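Long-range contacts in DNA mismatch repair protein PMS1 (Saccharomyces cerevisiae, PDB 3H4L), which binds ATP through a GHKL-type ATPase domain and acts in DNA mismatch repair, probably as the partner of a second MutL-family protein: residues V292-L297 / I338-E343; Y286-P291 / N319-M324; L234-N239 / D348-T353; G266-N271 / S355-R360. One frame throughout, in Å; residues are numbered along the deposited sequence.

Contact 1 of 4, residues V292-L297 / I338-E343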
loop_
_atom_site.group_PDB
_atom_site.type_symbol
_atom_site.label_atom_id
_atom_site.label_comp_id
_atom_site.label_asym_id
_atom_site.label_seq_id
_atom_site.Cartn_x
_atom_site.Cartn_y
_atom_site.Cartn_z
ATOM N N VAL B 292 -24.017 -6.410 0.767
ATOM C CA VAL B 292 -25.265 -6.198 0.059
ATOM C C VAL B 292 -25.601 -4.716 0.111
ATOM O O VAL B 292 -25.220 -4.026 1.054
ATOM C CB VAL B 292 -26.410 -7.013 0.695
ATOM C CG1 VAL B 292 -26.148 -8.509 0.524
ATOM C CG2 VAL B 292 -26.531 -6.667 2.166
ATOM N N GLU B 293 -26.299 -4.230 -0.912
ATOM C CA GLU B 293 -26.689 -2.821 -0.991
ATOM C C GLU B 293 -28.075 -2.619 -0.378
ATOM O O GLU B 293 -29.075 -2.560 -1.095
ATOM C CB GLU B 293 -26.713 -2.356 -2.452
ATOM C CG GLU B 293 -25.427 -2.634 -3.218
ATOM C CD GLU B 293 -24.380 -1.550 -3.049
ATOM O OE1 GLU B 293 -24.386 -0.591 -3.851
ATOM O OE2 GLU B 293 -23.556 -1.656 -2.115
ATOM N N TYR B 294 -28.131 -2.517 0.946
ATOM C CA TYR B 294 -29.397 -2.321 1.657
ATOM C C TYR B 294 -29.645 -0.834 1.893
ATOM O O TYR B 294 -29.459 -0.351 3.011
ATOM C CB TYR B 294 -29.348 -3.015 3.017
ATOM C CG TYR B 294 -30.542 -3.856 3.372
ATOM C CD1 TYR B 294 -31.828 -3.476 3.006
ATOM C CD2 TYR B 294 -30.385 -5.020 4.120
ATOM C CE1 TYR B 294 -32.931 -4.240 3.380
ATOM C CE2 TYR B 294 -31.472 -5.785 4.500
ATOM C CZ TYR B 294 -32.743 -5.393 4.130
ATOM O OH TYR B 294 -33.817 -6.156 4.524
ATOM N N SER B 295 -30.064 -0.112 0.856
ATOM C CA SER B 295 -30.325 1.319 0.992
ATOM C C SER B 295 -31.322 1.603 2.123
ATOM O O SER B 295 -31.075 2.439 3.000
ATOM C CB SER B 295 -30.852 1.881 -0.324
ATOM N N THR B 296 -32.445 0.892 2.094
ATOM C CA THR B 296 -33.499 1.049 3.085
ATOM C C THR B 296 -33.036 0.866 4.533
ATOM O O THR B 296 -33.304 1.718 5.379
ATOM C CB THR B 296 -34.673 0.077 2.778
ATOM O OG1 THR B 296 -35.613 0.087 3.859
ATOM C CG2 THR B 296 -34.161 -1.333 2.572
ATOM N N LEU B 297 -32.334 -0.229 4.822
ATOM C CA LEU B 297 -31.870 -0.485 6.186
ATOM C C LEU B 297 -30.853 0.536 6.689
ATOM O O LEU B 297 -30.720 0.741 7.899
ATOM C CB LEU B 297 -31.274 -1.889 6.304
ATOM C CG LEU B 297 -30.878 -2.309 7.728
ATOM C CD1 LEU B 297 -32.110 -2.344 8.633
ATOM C CD2 LEU B 297 -30.213 -3.675 7.689
ATOM N N ILE B 338 -30.959 -7.150 -2.655
ATOM C CA ILE B 338 -31.814 -8.088 -1.946
ATOM C C ILE B 338 -33.031 -7.467 -1.270
ATOM O O ILE B 338 -32.984 -6.338 -0.768
ATOM C CB ILE B 338 -31.023 -8.850 -0.875
ATOM C CG1 ILE B 338 -30.549 -7.876 0.201
ATOM C CG2 ILE B 338 -29.841 -9.562 -1.511
ATOM C CD1 ILE B 338 -29.986 -8.560 1.409
ATOM N N LEU B 339 -34.126 -8.221 -1.271
ATOM C CA LEU B 339 -35.361 -7.791 -0.642
ATOM C C LEU B 339 -35.809 -8.949 0.236
ATOM O O LEU B 339 -35.960 -10.076 -0.245
ATOM C CB LEU B 339 -36.431 -7.480 -1.692
ATOM C CG LEU B 339 -36.107 -6.430 -2.758
ATOM C CD1 LEU B 339 -37.394 -6.017 -3.454
ATOM C CD2 LEU B 339 -35.451 -5.212 -2.125
ATOM N N LEU B 340 -35.995 -8.674 1.524
ATOM C CA LEU B 340 -36.421 -9.703 2.470
ATOM C C LEU B 340 -37.942 -9.859 2.486
ATOM O O LEU B 340 -38.675 -9.020 1.953
ATOM C CB LEU B 340 -35.921 -9.374 3.884
ATOM C CG LEU B 340 -34.409 -9.290 4.120
ATOM C CD1 LEU B 340 -34.150 -8.986 5.589
ATOM C CD2 LEU B 340 -33.738 -10.595 3.722
ATOM N N HIS B 341 -38.402 -10.948 3.097
ATOM C CA HIS B 341 -39.827 -11.255 3.196
ATOM C C HIS B 341 -40.551 -10.291 4.135
ATOM O O HIS B 341 -40.328 -10.311 5.351
ATOM C CB HIS B 341 -40.011 -12.686 3.700
ATOM C CG HIS B 341 -41.443 -13.100 3.822
ATOM N ND1 HIS B 341 -42.268 -13.252 2.730
ATOM C CD2 HIS B 341 -42.200 -13.381 4.908
ATOM C CE1 HIS B 341 -43.472 -13.613 3.138
ATOM N NE2 HIS B 341 -43.457 -13.698 4.456
ATOM N N ASN B 342 -41.425 -9.460 3.567
ATOM C CA ASN B 342 -42.171 -8.478 4.352
ATOM C C ASN B 342 -41.147 -7.484 4.909
ATOM O O ASN B 342 -41.091 -7.237 6.114
ATOM C CB ASN B 342 -42.911 -9.183 5.497
ATOM C CG ASN B 342 -43.969 -8.310 6.145
ATOM O OD1 ASN B 342 -43.720 -7.155 6.493
ATOM N ND2 ASN B 342 -45.158 -8.868 6.323
ATOM N N GLU B 343 -40.336 -6.918 4.021
ATOM C CA GLU B 343 -39.302 -5.979 4.433
ATOM C C GLU B 343 -39.838 -4.805 5.251
ATOM O O GLU B 343 -39.126 -4.267 6.100
ATOM C CB GLU B 343 -38.530 -5.473 3.207
ATOM C CG GLU B 343 -37.215 -4.767 3.551
ATOM C CD GLU B 343 -36.146 -4.931 2.471
ATOM O OE1 GLU B 343 -35.720 -6.080 2.216
ATOM O OE2 GLU B 343 -35.728 -3.911 1.878
#
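Tyr294 pushes its ring out of the turn that leads into helix 295-306 and into a notch lined by Ile338 and Leu340 of the loop before helix 343-362, and by Glu343, the first residue of that helix. The ring goes in tip first. Its OH lies 3.0 Å from Leu340 CD1, and Leu340 crosses the ring axis at about a right angle, its methyl at the ring edge. Glu343 comes from the other segment to meet it tip to tip, the carboxylate turned 54° from the ring plane, with OE2 at the ring edge, 3.2 Å from Tyr294 CE1. The CD1 methyl of Ile338 (chi1 65°, CG1 in the crowded position between backbone N and carbonyl carbon) lies against Val292, 3.9 Å from Val292 CG1 and nearly as close to CB and CG2. From the first turn of helix 295-306, Thr296 sends its methyl CG2 to within 3.1 Å of Glu343 OE2. Leu297 CB lies over one face of the Tyr294 ring, while Ile285 and Leu320 of the S5-type domain sheet also touch Tyr294. Tyr294 OH lies 3.0 Å from Glu343 OE1. The same oxygen accepts from Leu340 N at 2.7 Å, almost straight at 171°, on the anti lone pair; this N-H fixes the carboxylate at the ring edge and would favour a charged Glu343.

Contact 2 of 4, residues Y286-P291 / N319-M324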
loop_
_atom_site.group_PDB
_atom_site.type_symbol
_atom_site.label_atom_id
_atom_site.label_comp_id
_atom_site.label_asym_id
_atom_site.label_seq_id
_atom_site.Cartn_x
_atom_site.Cartn_y
_atom_site.Cartn_z
ATOM N N TYR B 286 -24.226 -6.618 5.984
ATOM C CA TYR B 286 -24.152 -7.919 5.361
ATOM C C TYR B 286 -25.354 -8.802 5.669
ATOM O O TYR B 286 -25.906 -8.773 6.768
ATOM C CB TYR B 286 -22.898 -8.653 5.820
ATOM C CG TYR B 286 -21.629 -7.844 5.796
ATOM C CD1 TYR B 286 -21.342 -6.932 6.807
ATOM C CD2 TYR B 286 -20.673 -8.053 4.803
ATOM C CE1 TYR B 286 -20.127 -6.264 6.839
ATOM C CE2 TYR B 286 -19.461 -7.389 4.823
ATOM C CZ TYR B 286 -19.186 -6.504 5.849
ATOM O OH TYR B 286 -17.942 -5.922 5.928
ATOM N N VAL B 287 -25.750 -9.585 4.673
ATOM C CA VAL B 287 -26.845 -10.528 4.820
ATOM C C VAL B 287 -26.215 -11.862 4.448
ATOM O O VAL B 287 -25.854 -12.100 3.292
ATOM C CB VAL B 287 -28.014 -10.197 3.878
ATOM C CG1 VAL B 287 -29.110 -11.252 4.016
ATOM C CG2 VAL B 287 -28.562 -8.825 4.217
ATOM N N ASN B 288 -26.064 -12.719 5.450
ATOM C CA ASN B 288 -25.435 -14.021 5.265
ATOM C C ASN B 288 -24.028 -13.862 4.685
ATOM O O ASN B 288 -23.711 -14.394 3.619
ATOM C CB ASN B 288 -26.286 -14.931 4.369
ATOM C CG ASN B 288 -27.632 -15.270 4.992
ATOM O OD1 ASN B 288 -27.766 -15.376 6.217
ATOM N ND2 ASN B 288 -28.636 -15.456 4.145
ATOM N N LYS B 289 -23.211 -13.095 5.403
ATOM C CA LYS B 289 -21.811 -12.832 5.076
ATOM C C LYS B 289 -21.443 -12.313 3.689
ATOM O O LYS B 289 -20.340 -12.561 3.212
ATOM C CB LYS B 289 -20.988 -14.082 5.372
ATOM C CG LYS B 289 -21.237 -14.671 6.754
ATOM C CD LYS B 289 -20.924 -13.663 7.848
ATOM C CE LYS B 289 -21.020 -14.294 9.234
ATOM N NZ LYS B 289 -20.714 -13.321 10.332
ATOM N N ARG B 290 -22.339 -11.580 3.047
ATOM C CA ARG B 290 -22.037 -11.047 1.726
ATOM C C ARG B 290 -22.416 -9.578 1.638
ATOM O O ARG B 290 -23.541 -9.200 1.974
ATOM C CB ARG B 290 -22.789 -11.843 0.661
ATOM C CG ARG B 290 -22.513 -13.331 0.736
ATOM C CD ARG B 290 -23.357 -14.123 -0.241
ATOM N NE ARG B 290 -23.067 -15.552 -0.157
ATOM C CZ ARG B 290 -23.696 -16.483 -0.867
ATOM N NH1 ARG B 290 -24.655 -16.132 -1.716
ATOM N NH2 ARG B 290 -23.368 -17.762 -0.731
ATOM N N PRO B 291 -21.477 -8.723 1.196
ATOM C CA PRO B 291 -21.797 -7.300 1.089
ATOM C C PRO B 291 -23.050 -7.159 0.256
ATOM O O PRO B 291 -23.147 -7.739 -0.820
ATOM C CB PRO B 291 -20.574 -6.724 0.385
ATOM C CG PRO B 291 -19.482 -7.543 0.930
ATOM C CD PRO B 291 -20.060 -8.957 0.874
ATOM N N ASN B 319 -24.226 -7.679 10.454
ATOM C CA ASN B 319 -24.533 -8.842 9.645
ATOM C C ASN B 319 -25.918 -9.343 10.001
ATOM O O ASN B 319 -26.206 -9.594 11.172
ATOM C CB ASN B 319 -23.524 -9.968 9.879
ATOM C CG ASN B 319 -23.845 -11.216 9.062
ATOM O OD1 ASN B 319 -23.763 -11.209 7.828
ATOM N ND2 ASN B 319 -24.228 -12.288 9.751
ATOM N N LEU B 320 -26.772 -9.459 8.984
ATOM C CA LEU B 320 -28.127 -9.970 9.155
ATOM C C LEU B 320 -28.064 -11.425 8.729
ATOM O O LEU B 320 -27.824 -11.735 7.556
ATOM C CB LEU B 320 -29.136 -9.224 8.273
ATOM C CG LEU B 320 -29.273 -7.708 8.415
ATOM C CD1 LEU B 320 -30.612 -7.270 7.833
ATOM C CD2 LEU B 320 -29.184 -7.308 9.882
ATOM N N GLU B 321 -28.259 -12.310 9.699
ATOM C CA GLU B 321 -28.221 -13.742 9.467
ATOM C C GLU B 321 -29.653 -14.267 9.506
ATOM O O GLU B 321 -30.385 -14.031 10.466
ATOM C CB GLU B 321 -27.380 -14.411 10.559
ATOM C CG GLU B 321 -26.914 -15.826 10.251
ATOM C CD GLU B 321 -25.911 -15.868 9.118
ATOM O OE1 GLU B 321 -24.870 -15.181 9.218
ATOM O OE2 GLU B 321 -26.164 -16.588 8.127
ATOM N N LEU B 322 -30.054 -14.964 8.450
ATOM C CA LEU B 322 -31.395 -15.533 8.375
ATOM C C LEU B 322 -31.458 -16.530 7.220
ATOM O O LEU B 322 -30.538 -16.608 6.401
ATOM C CB LEU B 322 -32.443 -14.430 8.167
ATOM C CG LEU B 322 -32.577 -13.810 6.773
ATOM C CD1 LEU B 322 -33.825 -12.951 6.722
ATOM C CD2 LEU B 322 -31.342 -12.995 6.442
ATOM N N PRO B 323 -32.538 -17.323 7.151
ATOM C CA PRO B 323 -32.651 -18.298 6.059
ATOM C C PRO B 323 -32.873 -17.607 4.713
ATOM O O PRO B 323 -33.705 -16.708 4.611
ATOM C CB PRO B 323 -33.835 -19.165 6.494
ATOM C CG PRO B 323 -34.671 -18.217 7.316
ATOM C CD PRO B 323 -33.636 -17.481 8.123
ATOM N N MET B 324 -32.120 -18.014 3.689
ATOM C CA MET B 324 -32.253 -17.408 2.362
ATOM C C MET B 324 -33.631 -17.669 1.779
ATOM O O MET B 324 -34.099 -16.946 0.897
ATOM C CB MET B 324 -31.207 -17.956 1.391
ATOM C CG MET B 324 -31.509 -17.583 -0.063
ATOM S SD MET B 324 -30.346 -18.253 -1.255
ATOM C CE MET B 324 -29.150 -16.884 -1.350
#
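Backbone pairing comes first here: the contact joins the two parallel neighbours of a beta-alpha-beta unit, strands 283-287 and 316-321, the connecting helix being 295-306. Leu320 N donates to Tyr286 O at a very short 2.5 Å, nearly straight and along the C=O axis. Asn288 N then reaches Leu320 O at 2.9 Å, from above the carbonyl plane. Among side-chain bonds, Asn319 has CG anti to its backbone N (chi1 179°), which brings OD1 to the turn: Lys289 N donates to it at 3.1 Å, in plane on a lone pair. The other end of that amide, ND2, gives a bond of 3.0 Å to Glu321 OE1. Apolar contacts lie on the sheet face of Val287 and Leu320, where Val287 CG1 meets Leu322 CD2 at 3.7 Å; Tyr286 points to the opposite face, its OH bonded to Gly180 O of helix 167-184. With both ends of its amide engaged, Asn319 is held against rotation and ties the turn after one strand to the acidic side chain of the next.

Contact 3 of 4, residues L234-N239 / D348-T353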
loop_
_atom_site.group_PDB
_atom_site.type_symbol
_atom_site.label_atom_id
_atom_site.label_comp_id
_atom_site.label_asym_id
_atom_site.label_seq_id
_atom_site.Cartn_x
_atom_site.Cartn_y
_atom_site.Cartn_z
ATOM N N LEU B 234 -28.480 -8.676 18.232
ATOM C CA LEU B 234 -29.938 -8.618 18.213
ATOM C C LEU B 234 -30.637 -9.806 17.552
ATOM O O LEU B 234 -30.068 -10.489 16.691
ATOM C CB LEU B 234 -30.391 -7.334 17.516
ATOM C CG LEU B 234 -29.879 -6.026 18.113
ATOM C CD1 LEU B 234 -30.427 -4.859 17.313
ATOM C CD2 LEU B 234 -30.299 -5.929 19.571
ATOM N N VAL B 235 -31.881 -10.040 17.963
ATOM C CA VAL B 235 -32.686 -11.116 17.399
ATOM C C VAL B 235 -34.096 -10.601 17.114
ATOM O O VAL B 235 -34.923 -10.495 18.026
ATOM C CB VAL B 235 -32.787 -12.329 18.355
ATOM C CG1 VAL B 235 -33.637 -13.424 17.718
ATOM C CG2 VAL B 235 -31.409 -12.871 18.660
ATOM N N LEU B 236 -34.362 -10.278 15.850
ATOM C CA LEU B 236 -35.673 -9.788 15.434
ATOM C C LEU B 236 -36.599 -10.971 15.153
ATOM O O LEU B 236 -36.471 -11.638 14.127
ATOM C CB LEU B 236 -35.545 -8.951 14.163
ATOM C CG LEU B 236 -34.410 -7.930 14.141
ATOM C CD1 LEU B 236 -34.317 -7.288 12.763
ATOM C CD2 LEU B 236 -34.647 -6.888 15.221
ATOM N N ASP B 237 -37.523 -11.246 16.066
ATOM C CA ASP B 237 -38.455 -12.347 15.861
ATOM C C ASP B 237 -39.509 -11.857 14.877
ATOM O O ASP B 237 -40.293 -10.961 15.192
ATOM C CB ASP B 237 -39.117 -12.739 17.180
ATOM C CG ASP B 237 -39.970 -13.984 17.051
ATOM O OD1 ASP B 237 -40.912 -13.976 16.231
ATOM O OD2 ASP B 237 -39.696 -14.971 17.768
ATOM N N LEU B 238 -39.538 -12.448 13.689
ATOM C CA LEU B 238 -40.483 -12.023 12.668
ATOM C C LEU B 238 -41.536 -13.076 12.306
ATOM O O LEU B 238 -42.306 -12.888 11.364
ATOM C CB LEU B 238 -39.705 -11.619 11.416
ATOM C CG LEU B 238 -40.270 -10.484 10.567
ATOM C CD1 LEU B 238 -40.180 -9.174 11.327
ATOM C CD2 LEU B 238 -39.481 -10.377 9.291
ATOM N N ASN B 239 -41.575 -14.171 13.062
ATOM C CA ASN B 239 -42.519 -15.266 12.816
ATOM C C ASN B 239 -43.988 -14.858 12.647
ATOM O O ASN B 239 -44.684 -15.379 11.773
ATOM C CB ASN B 239 -42.400 -16.309 13.932
ATOM C CG ASN B 239 -41.067 -17.037 13.911
ATOM O OD1 ASN B 239 -40.755 -17.754 12.962
ATOM N ND2 ASN B 239 -40.272 -16.853 14.958
ATOM N N ASP B 348 -39.374 -2.001 10.566
ATOM C CA ASP B 348 -39.989 -1.469 11.779
ATOM C C ASP B 348 -39.532 -2.141 13.068
ATOM O O ASP B 348 -39.315 -1.474 14.085
ATOM C CB ASP B 348 -41.514 -1.552 11.669
ATOM C CG ASP B 348 -42.064 -0.634 10.598
ATOM O OD1 ASP B 348 -41.947 0.603 10.763
ATOM O OD2 ASP B 348 -42.602 -1.146 9.590
ATOM N N ILE B 349 -39.398 -3.461 13.030
ATOM C CA ILE B 349 -38.959 -4.196 14.206
ATOM C C ILE B 349 -37.493 -3.882 14.483
ATOM O O ILE B 349 -37.048 -3.905 15.629
ATOM C CB ILE B 349 -39.164 -5.718 14.019
ATOM C CG1 ILE B 349 -40.666 -6.026 14.036
ATOM C CG2 ILE B 349 -38.426 -6.492 15.103
ATOM C CD1 ILE B 349 -41.005 -7.502 14.085
ATOM N N PHE B 350 -36.752 -3.571 13.427
ATOM C CA PHE B 350 -35.347 -3.229 13.565
ATOM C C PHE B 350 -35.227 -1.822 14.155
ATOM O O PHE B 350 -34.498 -1.595 15.126
ATOM C CB PHE B 350 -34.649 -3.271 12.199
ATOM C CG PHE B 350 -33.203 -2.859 12.248
ATOM C CD1 PHE B 350 -32.243 -3.704 12.801
ATOM C CD2 PHE B 350 -32.809 -1.600 11.805
ATOM C CE1 PHE B 350 -30.916 -3.296 12.915
ATOM C CE2 PHE B 350 -31.482 -1.179 11.916
ATOM C CZ PHE B 350 -30.534 -2.027 12.471
ATOM N N LYS B 351 -35.958 -0.883 13.559
ATOM C CA LYS B 351 -35.931 0.506 13.991
ATOM C C LYS B 351 -36.143 0.644 15.492
ATOM O O LYS B 351 -35.391 1.346 16.161
ATOM C CB LYS B 351 -36.990 1.315 13.241
ATOM C CG LYS B 351 -36.911 2.820 13.477
ATOM C CD LYS B 351 -38.094 3.563 12.843
ATOM C CE LYS B 351 -38.179 3.332 11.330
ATOM N NZ LYS B 351 -39.321 4.058 10.688
ATOM N N THR B 352 -37.153 -0.033 16.028
ATOM C CA THR B 352 -37.417 0.063 17.458
ATOM C C THR B 352 -36.426 -0.767 18.272
ATOM O O THR B 352 -36.048 -0.372 19.373
ATOM C CB THR B 352 -38.867 -0.384 17.809
ATOM O OG1 THR B 352 -38.956 -1.817 17.822
ATOM C CG2 THR B 352 -39.854 0.171 16.783
ATOM N N THR B 353 -36.007 -1.909 17.725
ATOM C CA THR B 353 -35.058 -2.795 18.408
ATOM C C THR B 353 -33.699 -2.126 18.582
ATOM O O THR B 353 -33.043 -2.288 19.614
ATOM C CB THR B 353 -34.847 -4.127 17.644
ATOM O OG1 THR B 353 -36.030 -4.933 17.730
ATOM C CG2 THR B 353 -33.683 -4.900 18.242
#
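Ile349 O is gripped twice, by the helical backbone donor Thr353 N at 3.1 Å and by Thr353 OG1 at 2.6 Å, the hydroxyl arriving in the carbonyl plane. That bond holds Thr353 with OG1 anti to its carbonyl carbon (chi1 -70°) and turns the methyl CG2 toward the strand, where it meets Leu234 CD1 tip to tip at 3.4 Å. Leu236 sits in the middle of the contact: CD2 lies 3.5 Å from Thr353 OG1 and also against Ile349 CG2, while CD1 sits at the edge of the Phe350 ring, 4.1 Å from Phe350 CB. Helix 343-362 thus packs on outermost strand 229-237 of the four-stranded sheet, a helix-on-sheet layer of the S5-like domain; the axes of strand 234-237 and helix 348-353 approach to 9.0 Å and run roughly antiparallel (142°). Phe350 also packs on Leu297 and Cys300, so helix 295-306 flanks it on that layer. Beyond the strand end, Leu238 reaches Ile349 obliquely, methyl to methyl, CD1 to CD1 at 3.3 Å. Here the chain bends in an Asx turn, Asp237 OD1 taking Asn239 N at 3.2 Å from above the carboxylate plane, and the same oxygen also accepts from Asn239 ND2.

Contact 4 of 4, residues G266-N271 / S355-R360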
loop_
_atom_site.group_PDB
_atom_site.type_symbol
_atom_site.label_atom_id
_atom_site.label_comp_id
_atom_site.label_asym_id
_atom_site.label_seq_id
_atom_site.Cartn_x
_atom_site.Cartn_y
_atom_site.Cartn_z
ATOM N N GLY B 266 -22.680 -7.767 15.126
ATOM C CA GLY B 266 -21.662 -6.885 14.588
ATOM C C GLY B 266 -21.330 -5.757 15.547
ATOM O O GLY B 266 -21.354 -5.936 16.771
ATOM N N TYR B 267 -21.014 -4.590 14.995
ATOM C CA TYR B 267 -20.673 -3.441 15.815
ATOM C C TYR B 267 -21.201 -2.167 15.195
ATOM O O TYR B 267 -21.350 -2.071 13.977
ATOM C CB TYR B 267 -19.156 -3.335 15.977
ATOM C CG TYR B 267 -18.535 -4.516 16.682
ATOM C CD1 TYR B 267 -18.261 -5.697 15.999
ATOM C CD2 TYR B 267 -18.237 -4.455 18.037
ATOM C CE1 TYR B 267 -17.701 -6.796 16.657
ATOM C CE2 TYR B 267 -17.683 -5.537 18.703
ATOM C CZ TYR B 267 -17.415 -6.705 18.013
ATOM O OH TYR B 267 -16.859 -7.770 18.690
ATOM N N ILE B 268 -21.496 -1.190 16.043
ATOM C CA ILE B 268 -21.998 0.095 15.585
ATOM C C ILE B 268 -21.547 1.134 16.598
ATOM O O ILE B 268 -21.347 0.820 17.773
ATOM C CB ILE B 268 -23.542 0.096 15.471
ATOM C CG1 ILE B 268 -24.005 1.374 14.773
ATOM C CG2 ILE B 268 -24.176 0.007 16.850
ATOM C CD1 ILE B 268 -25.458 1.359 14.335
ATOM N N SER B 269 -21.363 2.364 16.140
ATOM C CA SER B 269 -20.924 3.428 17.025
ATOM C C SER B 269 -21.935 3.683 18.123
ATOM O O SER B 269 -23.142 3.657 17.888
ATOM C CB SER B 269 -20.703 4.717 16.238
ATOM O OG SER B 269 -19.581 4.593 15.392
ATOM N N GLN B 270 -21.433 3.920 19.328
ATOM C CA GLN B 270 -22.307 4.210 20.445
ATOM C C GLN B 270 -22.784 5.649 20.287
ATOM O O GLN B 270 -22.051 6.498 19.779
ATOM C CB GLN B 270 -21.577 3.996 21.773
ATOM C CG GLN B 270 -20.187 4.558 21.873
ATOM C CD GLN B 270 -19.533 4.189 23.201
ATOM O OE1 GLN B 270 -20.122 4.373 24.268
ATOM N NE2 GLN B 270 -18.315 3.671 23.140
ATOM N N ASN B 271 -24.026 5.908 20.689
ATOM C CA ASN B 271 -24.621 7.240 20.564
ATOM C C ASN B 271 -23.914 8.314 21.373
ATOM O O ASN B 271 -24.173 9.501 21.189
ATOM C CB ASN B 271 -26.094 7.208 20.976
ATOM C CG ASN B 271 -26.294 6.686 22.388
ATOM O OD1 ASN B 271 -25.446 6.877 23.263
ATOM N ND2 ASN B 271 -27.433 6.037 22.620
ATOM N N SER B 355 -33.215 1.293 18.322
ATOM C CA SER B 355 -33.516 2.463 19.137
ATOM C C SER B 355 -33.438 2.109 20.619
ATOM O O SER B 355 -32.715 2.745 21.387
ATOM C CB SER B 355 -34.919 2.986 18.806
ATOM O OG SER B 355 -35.214 4.165 19.539
ATOM N N ASP B 356 -34.179 1.080 21.012
ATOM C CA ASP B 356 -34.186 0.649 22.398
ATOM C C ASP B 356 -32.824 0.088 22.814
ATOM O O ASP B 356 -32.539 -0.029 24.005
ATOM C CB ASP B 356 -35.301 -0.382 22.615
ATOM C CG ASP B 356 -34.772 -1.745 22.996
ATOM O OD1 ASP B 356 -33.864 -2.255 22.298
ATOM O OD2 ASP B 356 -35.274 -2.309 23.991
ATOM N N TYR B 357 -31.991 -0.268 21.837
ATOM C CA TYR B 357 -30.650 -0.780 22.122
ATOM C C TYR B 357 -29.796 0.411 22.538
ATOM O O TYR B 357 -28.953 0.308 23.433
ATOM C CB TYR B 357 -30.032 -1.432 20.879
ATOM C CG TYR B 357 -28.507 -1.452 20.865
ATOM C CD1 TYR B 357 -27.794 -2.491 21.466
ATOM C CD2 TYR B 357 -27.781 -0.419 20.257
ATOM C CE1 TYR B 357 -26.401 -2.508 21.461
ATOM C CE2 TYR B 357 -26.388 -0.426 20.250
ATOM C CZ TYR B 357 -25.703 -1.476 20.853
ATOM O OH TYR B 357 -24.321 -1.507 20.839
ATOM N N TYR B 358 -30.010 1.538 21.865
ATOM C CA TYR B 358 -29.273 2.755 22.176
ATOM C C TYR B 358 -29.752 3.335 23.509
ATOM O O TYR B 358 -28.937 3.775 24.318
ATOM C CB TYR B 358 -29.430 3.780 21.047
ATOM C CG TYR B 358 -28.415 3.615 19.929
ATOM C CD1 TYR B 358 -28.821 3.500 18.592
ATOM C CD2 TYR B 358 -27.045 3.597 20.206
ATOM C CE1 TYR B 358 -27.886 3.375 17.563
ATOM C CE2 TYR B 358 -26.103 3.475 19.188
ATOM C CZ TYR B 358 -26.527 3.366 17.869
ATOM O OH TYR B 358 -25.589 3.270 16.865
ATOM N N ASN B 359 -31.066 3.328 23.742
ATOM C CA ASN B 359 -31.619 3.834 25.005
ATOM C C ASN B 359 -30.944 3.109 26.163
ATOM O O ASN B 359 -30.582 3.719 27.167
ATOM C CB ASN B 359 -33.131 3.590 25.091
ATOM C CG ASN B 359 -33.947 4.716 24.488
ATOM O OD1 ASN B 359 -33.752 5.885 24.824
ATOM N ND2 ASN B 359 -34.880 4.368 23.606
ATOM N N ARG B 360 -30.786 1.798 26.010
ATOM C CA ARG B 360 -30.145 0.976 27.029
ATOM C C ARG B 360 -28.656 1.287 27.149
ATOM O O ARG B 360 -28.030 1.010 28.174
ATOM C CB ARG B 360 -30.330 -0.510 26.707
ATOM C CG ARG B 360 -31.752 -1.011 26.899
ATOM C CD ARG B 360 -31.811 -2.532 26.971
ATOM N NE ARG B 360 -33.098 -2.983 27.496
ATOM C CZ ARG B 360 -33.392 -4.243 27.798
ATOM N NH1 ARG B 360 -32.488 -5.199 27.627
ATOM N NH2 ARG B 360 -34.592 -4.546 28.283
#
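This is the alpha/beta packing of the S5-like domain at one end of its sheet, strand 261-269 meeting the C-terminal part of helix 343-362; the axes of strand 267-269 and helix 355-360 approach to 11.7 Å, inclined at 66°. The span is bridged by Tyr358, whose ring enters the buried, tightly packed side. Ile268 crosses it at about a right angle, and its CG1 and CD1 each come to 3.2 Å from Tyr358 OH, while Tyr357 CD2 rests over one face of the ring. Asn271, with CG in the crowded position between backbone N and carbonyl carbon, slides past the ring in the opposite direction, its amide plane 35° from the ring plane and ND2 3.4 Å from Tyr358 CB. Phe308 lies against the same ring. The other side is looser. Tyr357 meets Ile268 at only one spot, CE2 to CG2 at 4.1 Å, and its OH bonds to Glu231 O. Asn359 and Arg360 point away from the strand and are exposed. A weak, bent bond from Asn271 ND2 to Tyr358 O, 3.2 Å, joins loop and helix backbone. Far firmer is the bond of the phenol: Tyr358 OH donates to Ser269 O at 2.7 Å, nearly along the C=O axis.

All four contacts belong to the S5-like domain, on the same side of the chain's centre. Its sheet runs in the order 229-237, 261-269, 316-321, 283-287, and contacts 2, 3 and 4 all reach it. Contact 2 pairs two of its strands, while contacts 3 and 4, with centres about 14 Å apart, set helix 343-362 on the other two. Contact 1 lies about 11 Å from contact 2 between centres and touches it through Val287 and Leu320; it also meets contact 3, Leu297 against Phe350. The centre of contact 4 is about 20 Å from those of contacts 1 and 2. Along the chain contacts 1 and 2 interleave, as do 3 and 4, so the last helix closes the domain over strands that come much earlier in the sequence.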